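Local coordinates for kinesin-like protein KIF19 (Mus musculus, PDB 5GSZ) that moves along microtubules toward their plus ends and controls the length of motile cilia by depolymerising microtubules at ciliary tips, at residues V146-L151 with T185-I190; Y65-A70 with N335-A340; I153-I158 with S217-A222; E90-G95 with V226-R231. All coordinates share one frame; numbering follows the deposited sequence.

Contact 1. Residues V146-L151 with T185-I190; sequences VSMSYL and TEVSTI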
loop_
_atom_site.group_PDB
_atom_site.type_symbol
_atom_site.label_atom_id
_atom_site.label_comp_id
_atom_site.label_asym_id
_atom_site.label_seq_id
_atom_site.Cartn_x
_atom_site.Cartn_y
_atom_site.Cartn_z
ATOM N N VAL A 146 -14.137 13.304 -10.894
ATOM C CA VAL A 146 -13.033 12.774 -10.108
ATOM C C VAL A 146 -13.040 13.439 -8.747
ATOM O O VAL A 146 -13.004 14.671 -8.663
ATOM C CB VAL A 146 -11.679 13.017 -10.786
ATOM C CG1 VAL A 146 -10.595 12.320 -10.003
ATOM C CG2 VAL A 146 -11.709 12.562 -12.202
ATOM N N SER A 147 -13.061 12.629 -7.691
ATOM C CA SER A 147 -12.808 13.101 -6.337
ATOM C C SER A 147 -11.763 12.212 -5.672
ATOM O O SER A 147 -11.642 11.027 -5.995
ATOM C CB SER A 147 -14.085 13.107 -5.511
ATOM O OG SER A 147 -14.588 11.788 -5.407
ATOM N N MET A 148 -11.002 12.795 -4.739
ATOM C CA MET A 148 -10.056 12.024 -3.935
ATOM C C MET A 148 -10.167 12.406 -2.472
ATOM O O MET A 148 -10.471 13.550 -2.130
ATOM C CB MET A 148 -8.605 12.220 -4.365
ATOM C CG MET A 148 -8.155 13.637 -4.273
ATOM S SD MET A 148 -6.405 13.816 -4.623
ATOM C CE MET A 148 -5.713 13.893 -2.978
ATOM N N SER A 149 -9.907 11.435 -1.610
ATOM C CA SER A 149 -9.864 11.660 -0.178
ATOM C C SER A 149 -8.586 11.062 0.369
ATOM O O SER A 149 -7.954 10.221 -0.269
ATOM C CB SER A 149 -11.061 11.047 0.526
ATOM O OG SER A 149 -12.240 11.659 0.078
ATOM N N TYR A 150 -8.226 11.482 1.577
ATOM C CA TYR A 150 -6.977 11.031 2.189
ATOM C C TYR A 150 -7.209 10.922 3.689
ATOM O O TYR A 150 -7.352 11.940 4.367
ATOM C CB TYR A 150 -5.850 11.999 1.857
ATOM C CG TYR A 150 -4.469 11.525 2.180
ATOM C CD1 TYR A 150 -4.064 10.237 1.876
ATOM C CD2 TYR A 150 -3.535 12.396 2.747
ATOM C CE1 TYR A 150 -2.748 9.805 2.168
ATOM C CE2 TYR A 150 -2.232 11.988 3.022
ATOM C CZ TYR A 150 -1.847 10.701 2.733
ATOM O OH TYR A 150 -0.572 10.311 3.017
ATOM N N LEU A 151 -7.247 9.698 4.204
ATOM C CA LEU A 151 -7.666 9.456 5.577
ATOM C C LEU A 151 -6.614 8.626 6.314
ATOM O O LEU A 151 -5.742 8.000 5.699
ATOM C CB LEU A 151 -9.034 8.762 5.599
ATOM C CG LEU A 151 -9.048 7.393 4.926
ATOM C CD1 LEU A 151 -9.303 6.283 5.925
ATOM C CD2 LEU A 151 -10.032 7.371 3.794
ATOM N N THR A 185 -13.570 15.134 3.458
ATOM C CA THR A 185 -13.238 16.084 2.408
ATOM C C THR A 185 -12.976 15.401 1.063
ATOM O O THR A 185 -12.451 14.287 0.994
ATOM C CB THR A 185 -12.008 16.863 2.845
ATOM O OG1 THR A 185 -12.286 17.467 4.109
ATOM C CG2 THR A 185 -11.621 17.922 1.832
ATOM N N GLU A 186 -13.328 16.097 -0.021
ATOM C CA GLU A 186 -13.153 15.583 -1.374
ATOM C C GLU A 186 -12.585 16.666 -2.273
ATOM O O GLU A 186 -13.242 17.681 -2.504
ATOM C CB GLU A 186 -14.478 15.078 -1.930
ATOM C CG GLU A 186 -14.979 13.871 -1.194
ATOM C CD GLU A 186 -16.346 13.483 -1.641
ATOM O OE1 GLU A 186 -16.973 14.284 -2.365
ATOM O OE2 GLU A 186 -16.795 12.383 -1.272
ATOM N N VAL A 187 -11.382 16.424 -2.801
ATOM C CA VAL A 187 -10.637 17.339 -3.659
ATOM C C VAL A 187 -10.864 16.966 -5.124
ATOM O O VAL A 187 -11.182 15.815 -5.448
ATOM C CB VAL A 187 -9.140 17.279 -3.275
ATOM C CG1 VAL A 187 -8.269 18.124 -4.208
ATOM C CG2 VAL A 187 -8.961 17.723 -1.842
ATOM N N SER A 188 -10.720 17.961 -6.027
ATOM C CA SER A 188 -10.856 17.733 -7.464
ATOM C C SER A 188 -9.845 18.507 -8.309
ATOM O O SER A 188 -10.011 18.562 -9.538
ATOM C CB SER A 188 -12.263 18.103 -7.944
ATOM O OG SER A 188 -13.249 17.355 -7.271
ATOM N N THR A 189 -8.826 19.122 -7.706
ATOM C CA THR A 189 -7.864 19.896 -8.481
ATOM C C THR A 189 -6.976 18.975 -9.312
ATOM O O THR A 189 -6.659 17.847 -8.918
ATOM C CB THR A 189 -6.998 20.770 -7.572
ATOM O OG1 THR A 189 -6.167 19.942 -6.748
ATOM C CG2 THR A 189 -7.880 21.677 -6.701
ATOM N N ILE A 190 -6.576 19.476 -10.480
ATOM C CA ILE A 190 -5.809 18.695 -11.436
ATOM C C ILE A 190 -4.325 19.050 -11.442
ATOM O O ILE A 190 -3.548 18.390 -12.142
ATOM C CB ILE A 190 -6.397 18.861 -12.840
#
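The chain at 185-190 runs roughly antiparallel to strand 146-151, the two directions 149° apart, and the loop meets the strand at a single antiparallel bridge, the hydrogen-bonded pair Met-148 with Val-187. Both of its backbone bonds are made: Met-148 N gives to Val-187 O at 3.1 Å, and Val-187 N returns to Met-148 O along a straighter path, 168° at the hydrogen. Two serine hydroxyls extend this short pairing beyond the bridge. Ser-149 OG, set beside its own backbone N, donates to Thr-185 O at 2.8 Å, within the carbonyl plane; Ser-188 OG donates in the same manner to Val-146 O at 3.0 Å. An alanine at Ser-149 would lose that hydroxyl and would probably leave the Thr-185 end of the loop less firmly tied to the strand. The apolar link is Met-148 CG against Val-187 CB, 3.9 Å apart, the two side chains alongside and pointing the same way; Met-148 touches Leu-199 and Val-187 touches Leu-198 of helix 192-203. Thr-185 OG1 is held separately by Asp-160. In the kinesin motor core the loop leading into helix 192-203 thus makes one beta bridge to strand 142-154, on the side away from strand 220-232.

Contact 2. Residues Y65-A70 with N335-A340; sequences YLFDVA and NTLTYA
Thr-338 OG1 is gripped by one hydrogen bond, to the carbonyl O of Arg-334 one turn back in its own helix; Tyr-65 OH, 4.0 Å from Thr-338 OG1, is only a neighbour. The other side-chain meetings are mostly apolar, though the rings also come against helix carbonyls, Tyr-65 CD2 lying 3.3 Å from Leu-337 O. Leu-337 carries most of the apolar part. Its CB sits over the centre of the Tyr-65 ring, 3.6 Å from the centroid and 12° off the ring normal, a CH-pi contact. Leu-337 CG is anti to its carbonyl carbon, so the side chain runs on past the tyrosine and brings CD2 to the rim of the second aromatic, 3.5 Å from Phe-67 CZ. Leu-337 thus meets one ring on a face and the other at its edge. Ala-340, one turn further on, puts its CB in the plane of the Phe-67 ring, 3.5 Å from CE1. Both aromatic CB atoms point at the helix. Val-42 and Leu-16 pack around Phe-67 and Leu-337 from neighbouring strands, while Ala-340 also meets Met-319 and Ala-321 of the central sheet. Between these two segments, side-chain packing of Leu-337 and Ala-340 on the two rings does most of the work; the hydrogen bond of Thr-338 stays within the helix, and Leu-66 pairs through its backbone with Arg-342 just beyond it.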
loop_
_atom_site.group_PDB
_atom_site.type_symbol
_atom_site.label_atom_id
_atom_site.label_comp_id
_atom_site.label_asym_id
_atom_site.label_seq_id
_atom_site.Cartn_x
_atom_site.Cartn_y
_atom_site.Cartn_z
ATOM N N TYR A 65 14.430 -15.435 -3.561
ATOM C CA TYR A 65 12.996 -15.184 -3.597
ATOM C C TYR A 65 12.629 -14.541 -4.923
ATOM O O TYR A 65 13.386 -13.723 -5.454
ATOM C CB TYR A 65 12.535 -14.277 -2.453
ATOM C CG TYR A 65 12.894 -14.765 -1.068
ATOM C CD1 TYR A 65 14.205 -14.732 -0.603
ATOM C CD2 TYR A 65 11.913 -15.267 -0.222
ATOM C CE1 TYR A 65 14.518 -15.173 0.668
ATOM C CE2 TYR A 65 12.222 -15.709 1.036
ATOM C CZ TYR A 65 13.518 -15.664 1.481
ATOM O OH TYR A 65 13.795 -16.103 2.755
ATOM N N LEU A 66 11.463 -14.897 -5.452
ATOM C CA LEU A 66 11.025 -14.409 -6.752
ATOM C C LEU A 66 9.734 -13.620 -6.599
ATOM O O LEU A 66 8.863 -13.966 -5.789
ATOM C CB LEU A 66 10.839 -15.561 -7.758
ATOM N N PHE A 67 9.637 -12.551 -7.381
ATOM C CA PHE A 67 8.539 -11.603 -7.338
ATOM C C PHE A 67 8.186 -11.233 -8.767
ATOM O O PHE A 67 8.979 -11.426 -9.689
ATOM C CB PHE A 67 8.916 -10.330 -6.567
ATOM C CG PHE A 67 9.413 -10.581 -5.179
ATOM C CD1 PHE A 67 8.532 -10.624 -4.111
ATOM C CD2 PHE A 67 10.764 -10.764 -4.937
ATOM C CE1 PHE A 67 8.985 -10.854 -2.843
ATOM C CE2 PHE A 67 11.224 -10.993 -3.660
ATOM C CZ PHE A 67 10.333 -11.036 -2.615
ATOM N N ASP A 68 6.990 -10.672 -8.942
ATOM C CA ASP A 68 6.605 -10.186 -10.265
ATOM C C ASP A 68 7.597 -9.155 -10.780
ATOM O O ASP A 68 7.903 -9.134 -11.977
ATOM C CB ASP A 68 5.194 -9.609 -10.219
ATOM C CG ASP A 68 4.168 -10.664 -9.957
ATOM O OD1 ASP A 68 4.217 -11.696 -10.652
ATOM O OD2 ASP A 68 3.358 -10.497 -9.024
ATOM N N VAL A 69 8.120 -8.306 -9.900
ATOM C CA VAL A 69 9.134 -7.336 -10.286
ATOM C C VAL A 69 9.943 -6.978 -9.052
ATOM O O VAL A 69 9.446 -7.036 -7.922
ATOM C CB VAL A 69 8.486 -6.095 -10.952
ATOM C CG1 VAL A 69 7.527 -5.417 -10.004
ATOM C CG2 VAL A 69 9.551 -5.125 -11.481
ATOM N N ALA A 70 11.204 -6.620 -9.271
ATOM C CA ALA A 70 12.117 -6.262 -8.200
ATOM C C ALA A 70 12.722 -4.895 -8.489
ATOM O O ALA A 70 12.829 -4.490 -9.651
ATOM C CB ALA A 70 13.212 -7.314 -8.053
ATOM N N ASN A 335 11.305 -12.286 7.100
ATOM C CA ASN A 335 9.861 -12.309 7.275
ATOM C C ASN A 335 9.162 -11.663 6.082
ATOM O O ASN A 335 8.202 -12.216 5.535
ATOM C CB ASN A 335 9.478 -11.619 8.583
ATOM C CG ASN A 335 9.902 -12.416 9.795
ATOM O OD1 ASN A 335 10.223 -13.600 9.682
ATOM N ND2 ASN A 335 9.898 -11.784 10.961
ATOM N N THR A 336 9.654 -10.508 5.643
ATOM C CA THR A 336 8.985 -9.811 4.552
ATOM C C THR A 336 9.056 -10.628 3.269
ATOM O O THR A 336 8.024 -10.908 2.642
ATOM C CB THR A 336 9.586 -8.411 4.363
ATOM O OG1 THR A 336 9.556 -7.709 5.610
ATOM C CG2 THR A 336 8.798 -7.605 3.332
ATOM N N LEU A 337 10.267 -11.054 2.887
ATOM C CA LEU A 337 10.444 -11.806 1.645
ATOM C C LEU A 337 9.656 -13.114 1.643
ATOM O O LEU A 337 9.175 -13.541 0.588
ATOM C CB LEU A 337 11.918 -12.085 1.423
ATOM C CG LEU A 337 12.787 -10.867 1.190
ATOM C CD1 LEU A 337 14.172 -11.171 1.670
ATOM C CD2 LEU A 337 12.827 -10.601 -0.268
ATOM N N THR A 338 9.521 -13.762 2.808
ATOM C CA THR A 338 8.667 -14.942 2.935
ATOM C C THR A 338 7.199 -14.603 2.685
ATOM O O THR A 338 6.469 -15.357 2.030
ATOM C CB THR A 338 8.825 -15.536 4.331
ATOM O OG1 THR A 338 10.161 -16.013 4.479
ATOM C CG2 THR A 338 7.798 -16.675 4.585
ATOM N N TYR A 339 6.744 -13.488 3.249
ATOM C CA TYR A 339 5.345 -13.120 3.146
ATOM C C TYR A 339 4.976 -12.802 1.705
ATOM O O TYR A 339 3.915 -13.213 1.225
ATOM C CB TYR A 339 5.089 -11.940 4.079
ATOM C CG TYR A 339 3.692 -11.388 4.063
ATOM C CD1 TYR A 339 2.667 -12.014 4.757
ATOM C CD2 TYR A 339 3.402 -10.215 3.370
ATOM C CE1 TYR A 339 1.386 -11.492 4.747
ATOM C CE2 TYR A 339 2.133 -9.695 3.350
ATOM C CZ TYR A 339 1.130 -10.332 4.042
ATOM O OH TYR A 339 -0.133 -9.808 4.023
ATOM N N ALA A 340 5.866 -12.123 0.982
ATOM C CA ALA A 340 5.603 -11.690 -0.384
ATOM C C ALA A 340 6.096 -12.668 -1.435
ATOM O O ALA A 340 5.779 -12.485 -2.612
ATOM C CB ALA A 340 6.256 -10.326 -0.644
#

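Contact 3. Residues I153-I158 with S217-A222; sequences IYNEMI and SSRSHA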
loop_
_atom_site.group_PDB
_atom_site.type_symbol
_atom_site.label_atom_id
_atom_site.label_comp_id
_atom_site.label_asym_id
_atom_site.label_seq_id
_atom_site.Cartn_x
_atom_site.Cartn_y
_atom_site.Cartn_z
ATOM N N ILE A 153 -6.294 5.498 9.262
ATOM C CA ILE A 153 -6.796 4.517 10.221
ATOM C C ILE A 153 -5.683 4.278 11.231
ATOM O O ILE A 153 -4.593 3.809 10.873
ATOM C CB ILE A 153 -7.221 3.196 9.560
ATOM C CG1 ILE A 153 -7.997 3.461 8.276
ATOM C CG2 ILE A 153 -8.098 2.394 10.517
ATOM C CD1 ILE A 153 -8.253 2.201 7.484
ATOM N N TYR A 154 -5.947 4.626 12.481
ATOM C CA TYR A 154 -4.998 4.464 13.573
ATOM C C TYR A 154 -5.746 3.773 14.698
ATOM O O TYR A 154 -6.683 4.345 15.260
ATOM C CB TYR A 154 -4.438 5.810 14.036
ATOM C CG TYR A 154 -3.462 5.648 15.157
ATOM C CD1 TYR A 154 -2.110 5.447 14.905
ATOM C CD2 TYR A 154 -3.893 5.644 16.476
ATOM C CE1 TYR A 154 -1.218 5.270 15.940
ATOM C CE2 TYR A 154 -3.018 5.466 17.512
ATOM C CZ TYR A 154 -1.682 5.280 17.246
ATOM O OH TYR A 154 -0.812 5.104 18.299
ATOM N N ASN A 155 -5.341 2.555 15.033
ATOM C CA ASN A 155 -6.033 1.787 16.065
ATOM C C ASN A 155 -7.535 1.791 15.803
ATOM O O ASN A 155 -8.346 2.126 16.666
ATOM C CB ASN A 155 -5.723 2.324 17.464
ATOM C CG ASN A 155 -4.363 1.902 17.961
ATOM O OD1 ASN A 155 -3.844 0.858 17.569
ATOM N ND2 ASN A 155 -3.775 2.711 18.831
ATOM N N GLU A 156 -7.893 1.473 14.566
ATOM C CA GLU A 156 -9.276 1.384 14.109
ATOM C C GLU A 156 -10.054 2.685 14.265
ATOM O O GLU A 156 -11.281 2.671 14.134
ATOM C CB GLU A 156 -10.016 0.242 14.809
ATOM C CG GLU A 156 -9.319 -1.084 14.610
ATOM C CD GLU A 156 -9.190 -1.434 13.144
ATOM O OE1 GLU A 156 -10.237 -1.528 12.467
ATOM O OE2 GLU A 156 -8.042 -1.578 12.662
ATOM N N MET A 157 -9.381 3.811 14.510
ATOM C CA MET A 157 -10.020 5.126 14.502
ATOM C C MET A 157 -9.697 5.844 13.194
ATOM O O MET A 157 -8.533 5.912 12.781
ATOM C CB MET A 157 -9.569 5.976 15.690
ATOM C CG MET A 157 -9.636 5.274 17.049
ATOM S SD MET A 157 -11.288 4.874 17.671
ATOM C CE MET A 157 -11.936 6.494 18.039
ATOM N N ILE A 158 -10.724 6.387 12.552
ATOM C CA ILE A 158 -10.575 7.026 11.257
ATOM C C ILE A 158 -10.551 8.531 11.434
ATOM O O ILE A 158 -11.431 9.102 12.080
ATOM C CB ILE A 158 -11.702 6.608 10.309
ATOM C CG1 ILE A 158 -11.725 5.081 10.210
ATOM C CG2 ILE A 158 -11.505 7.290 8.952
ATOM C CD1 ILE A 158 -12.982 4.522 9.595
ATOM N N SER A 217 3.451 7.610 13.763
ATOM C CA SER A 217 3.341 6.292 14.369
ATOM C C SER A 217 3.530 5.191 13.336
ATOM O O SER A 217 3.077 5.296 12.189
ATOM C CB SER A 217 1.991 6.115 15.050
ATOM O OG SER A 217 1.798 4.748 15.385
ATOM N N SER A 218 4.214 4.128 13.764
ATOM C CA SER A 218 4.354 2.912 12.982
ATOM C C SER A 218 3.028 2.192 12.790
ATOM O O SER A 218 2.987 1.200 12.049
ATOM C CB SER A 218 5.364 1.974 13.651
ATOM O OG SER A 218 4.946 1.596 14.960
ATOM N N ARG A 219 1.952 2.669 13.420
ATOM C CA ARG A 219 0.661 1.997 13.392
ATOM C C ARG A 219 -0.388 2.774 12.605
ATOM O O ARG A 219 -1.588 2.572 12.805
ATOM C CB ARG A 219 0.180 1.764 14.817
ATOM C CG ARG A 219 1.295 1.426 15.785
ATOM C CD ARG A 219 0.704 1.103 17.143
ATOM N NE ARG A 219 -0.614 0.503 16.984
ATOM C CZ ARG A 219 -0.842 -0.805 16.978
ATOM N NH1 ARG A 219 0.165 -1.650 17.134
ATOM N NH2 ARG A 219 -2.073 -1.264 16.815
ATOM N N SER A 220 0.032 3.661 11.724
ATOM C CA SER A 220 -0.873 4.539 11.005
ATOM C C SER A 220 -0.969 4.061 9.562
ATOM O O SER A 220 0.029 4.090 8.834
ATOM C CB SER A 220 -0.378 5.975 11.079
ATOM O OG SER A 220 -1.059 6.760 10.134
ATOM N N HIS A 221 -2.161 3.581 9.165
ATOM C CA HIS A 221 -2.484 3.373 7.754
ATOM C C HIS A 221 -2.853 4.701 7.130
ATOM O O HIS A 221 -3.660 5.447 7.690
ATOM C CB HIS A 221 -3.672 2.436 7.557
ATOM C CG HIS A 221 -3.465 1.041 8.049
ATOM N ND1 HIS A 221 -2.331 0.309 7.775
ATOM C CD2 HIS A 221 -4.287 0.215 8.738
ATOM C CE1 HIS A 221 -2.446 -0.894 8.306
ATOM N NE2 HIS A 221 -3.621 -0.973 8.901
ATOM N N ALA A 222 -2.306 4.991 5.960
ATOM C CA ALA A 222 -2.739 6.160 5.206
ATOM C C ALA A 222 -3.425 5.682 3.932
ATOM O O ALA A 222 -2.854 4.910 3.159
ATOM C CB ALA A 222 -1.566 7.094 4.912
#
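Tyr-154 and Asn-155 reach across to segment 217-222 differently, one with a ring edge, the other crossing its partner obliquely. The Tyr-154 ring, its CG anti to the backbone N (chi1 -180°), presents the CE1 edge to Ser-217, whose OG lies in the ring plane. That same OG accepts from Arg-219 N at 2.9 Å, closing an ST turn, while Arg-219 CB stands 3.9 Å from Tyr-154 CE1. Arg-219 then bends at chi3 and offers its guanidinium edge to the amide of Asn-155. Arg-219 NH2 reaches Asn-155 OD1 at 2.9 Å, nearly along the C=O axis, and NE adds a weak bond to the same oxygen; the two planes are turned 37° apart. A serine in place of Tyr-154 would remove the ring and would probably leave the Ser-217 turn and Arg-219 CB less well supported. Next along the strands, Ile-153 and His-221 form an antiparallel hydrogen-bonded pair, His-221 N to Ile-153 O at 3.0 Å and Ile-153 N back to His-221 O, with their CB atoms on the same sheet face. Ser-220 OG turns to Glu-152, and His-221 ND1 takes a bond from Ala-252 N. A type I' turn from Tyr-154 to Met-157 makes a tight beta hairpin, and the sequence SSRSH facing it is the kinesin switch-1 signature, with the Ser-220 side chain about 8 Å from the bound magnesium.

Contact 4. Residues E90-G95 with V226-R231; sequences EGVISG and VAVRQR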
loop_
_atom_site.group_PDB
_atom_site.type_symbol
_atom_site.label_atom_id
_atom_site.label_comp_id
_atom_site.label_asym_id
_atom_site.label_seq_id
_atom_site.Cartn_x
_atom_site.Cartn_y
_atom_site.Cartn_z
ATOM N N GLU A 90 -6.109 2.711 -16.868
ATOM C CA GLU A 90 -7.114 2.487 -17.899
ATOM C C GLU A 90 -8.347 1.805 -17.331
ATOM O O GLU A 90 -9.477 2.199 -17.642
ATOM C CB GLU A 90 -6.530 1.657 -19.040
ATOM N N GLY A 91 -8.146 0.801 -16.474
ATOM C CA GLY A 91 -9.275 0.112 -15.871
ATOM C C GLY A 91 -10.056 0.980 -14.900
ATOM O O GLY A 91 -11.285 0.870 -14.802
ATOM N N VAL A 92 -9.363 1.852 -14.164
ATOM C CA VAL A 92 -10.046 2.618 -13.133
ATOM C C VAL A 92 -11.033 3.590 -13.759
ATOM O O VAL A 92 -12.154 3.761 -13.266
ATOM C CB VAL A 92 -9.032 3.327 -12.219
ATOM C CG1 VAL A 92 -9.733 4.304 -11.302
ATOM C CG2 VAL A 92 -8.285 2.295 -11.380
ATOM N N ILE A 93 -10.656 4.237 -14.856
ATOM C CA ILE A 93 -11.599 5.181 -15.432
ATOM C C ILE A 93 -12.683 4.449 -16.210
ATOM O O ILE A 93 -13.744 5.018 -16.461
ATOM C CB ILE A 93 -10.876 6.230 -16.292
ATOM C CG1 ILE A 93 -10.083 5.586 -17.412
ATOM C CG2 ILE A 93 -9.909 7.049 -15.459
ATOM C CD1 ILE A 93 -9.425 6.643 -18.276
ATOM N N SER A 94 -12.458 3.186 -16.545
ATOM C CA SER A 94 -13.428 2.328 -17.208
ATOM C C SER A 94 -14.422 1.696 -16.249
ATOM O O SER A 94 -15.278 0.927 -16.702
ATOM C CB SER A 94 -12.700 1.217 -17.963
ATOM O OG SER A 94 -11.882 1.768 -18.979
ATOM N N GLY A 95 -14.302 1.959 -14.945
ATOM C CA GLY A 95 -15.188 1.394 -13.949
ATOM C C GLY A 95 -14.645 0.223 -13.156
ATOM O O GLY A 95 -15.358 -0.300 -12.290
ATOM N N VAL A 226 -9.332 7.458 -4.803
ATOM C CA VAL A 226 -9.729 8.267 -5.942
ATOM C C VAL A 226 -10.906 7.577 -6.607
ATOM O O VAL A 226 -10.793 6.420 -7.027
ATOM C CB VAL A 226 -8.587 8.445 -6.952
ATOM C CG1 VAL A 226 -9.030 9.374 -8.086
ATOM C CG2 VAL A 226 -7.352 8.949 -6.264
ATOM N N ALA A 227 -12.024 8.290 -6.713
ATOM C CA ALA A 227 -13.226 7.808 -7.383
ATOM C C ALA A 227 -13.337 8.464 -8.753
ATOM O O ALA A 227 -12.970 9.632 -8.914
ATOM C CB ALA A 227 -14.456 8.119 -6.540
ATOM N N VAL A 228 -13.824 7.712 -9.746
ATOM C CA VAL A 228 -13.937 8.202 -11.129
ATOM C C VAL A 228 -15.253 7.711 -11.728
ATOM O O VAL A 228 -15.434 6.504 -11.938
ATOM C CB VAL A 228 -12.761 7.762 -12.019
ATOM C CG1 VAL A 228 -12.971 8.238 -13.428
ATOM C CG2 VAL A 228 -11.438 8.297 -11.488
ATOM N N ARG A 229 -16.160 8.630 -12.023
ATOM C CA ARG A 229 -17.388 8.290 -12.722
ATOM C C ARG A 229 -17.264 8.638 -14.206
ATOM O O ARG A 229 -16.659 9.648 -14.578
ATOM C CB ARG A 229 -18.588 8.994 -12.091
ATOM C CG ARG A 229 -19.920 8.390 -12.498
ATOM C CD ARG A 229 -20.972 8.646 -11.464
ATOM N NE ARG A 229 -21.227 10.072 -11.273
ATOM C CZ ARG A 229 -21.884 10.570 -10.226
ATOM N NH1 ARG A 229 -22.341 9.748 -9.289
ATOM N NH2 ARG A 229 -22.082 11.884 -10.113
ATOM N N GLN A 230 -17.802 7.760 -15.053
ATOM C CA GLN A 230 -17.653 7.831 -16.502
ATOM C C GLN A 230 -19.014 7.594 -17.129
ATOM O O GLN A 230 -19.574 6.497 -16.999
ATOM C CB GLN A 230 -16.655 6.789 -17.025
ATOM C CG GLN A 230 -16.242 6.980 -18.482
ATOM C CD GLN A 230 -15.666 5.701 -19.113
ATOM O OE1 GLN A 230 -15.992 4.592 -18.691
ATOM N NE2 GLN A 230 -14.775 5.859 -20.100
ATOM N N ARG A 231 -19.540 8.605 -17.808
ATOM C CA ARG A 231 -20.753 8.448 -18.587
ATOM C C ARG A 231 -20.493 8.921 -20.011
ATOM O O ARG A 231 -19.637 9.775 -20.260
ATOM C CB ARG A 231 -21.951 9.206 -17.955
ATOM C CG ARG A 231 -22.067 10.660 -18.364
ATOM C CD ARG A 231 -23.232 11.334 -17.683
ATOM N NE ARG A 231 -22.977 11.501 -16.258
ATOM C CZ ARG A 231 -23.659 10.867 -15.313
ATOM N NH1 ARG A 231 -24.632 10.026 -15.662
ATOM N NH2 ARG A 231 -23.366 11.064 -14.030
#
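Gln-230 leaves its strand with CB already pointing at the end of the helix, and its first neighbour is a carbonyl: CB lies 3.5 Å from Ile-93 O. CG is anti to the backbone N (chi1 -169°) and the chain stays extended, so it passes alongside that oxygen, and CD comes to 3.3 Å from Ile-93 O. At the tip OE1 is 3.2 Å from Ile-93 O, two acceptors side by side with no bond between them, and it also lies 3.7 Å from Ser-94 CA. On the other branch, NE2 is hydrogen-bonded to Tyr-144 OH. Two residues earlier, Val-228 makes the apolar half. Its CG1, anti to the backbone N, meets Ile-93 CG2 at 3.9 Å, the two side chains running side by side, while CG2 faces Val-92 CG1 at a looser 4.3 Å. The helix terminates right where these side chains gather: Ser-94 OG folds back on Glu-90 O at 2.8 Å, its donor above the carbonyl plane, and Gly-95, at a phi of 102°, completes a Schellman motif. The contact therefore joins a capped helix end to one face of strand 220-232, which runs between strands 242-250 and 142-154. Val-92 continues onto Leu-246 of the former and Ile-93 onto Tyr-144 of the latter, while helix 123-136 closes in through Ala-134 and Ile-135 on Ile-93 and Leu-131 on Val-228.

How the contacts relate
All four contacts reach the central mixed sheet of the kinesin motor domain. Contacts 1, 3 and 4 gather on neighbouring strands 142-154 and 220-232: contacts 1 and 4, centres 14 Å apart, touch through a probable hydrogen bond between Ser-147 O and Ala-227 N, while contacts 1 and 3 share strand 142-154. Contact 2 stands apart, 33 Å from contact 1 between centres, and includes part of the outermost strand 69-71. Along the chain the segments of contacts 1 and 3 alternate, contact 4 brackets both, and contact 2 brackets all three. Strand 220-232 joins contact 4 to contact 3, centres 28 Å apart, so the contacts span the motor core from its Mg-ADP side to its periphery.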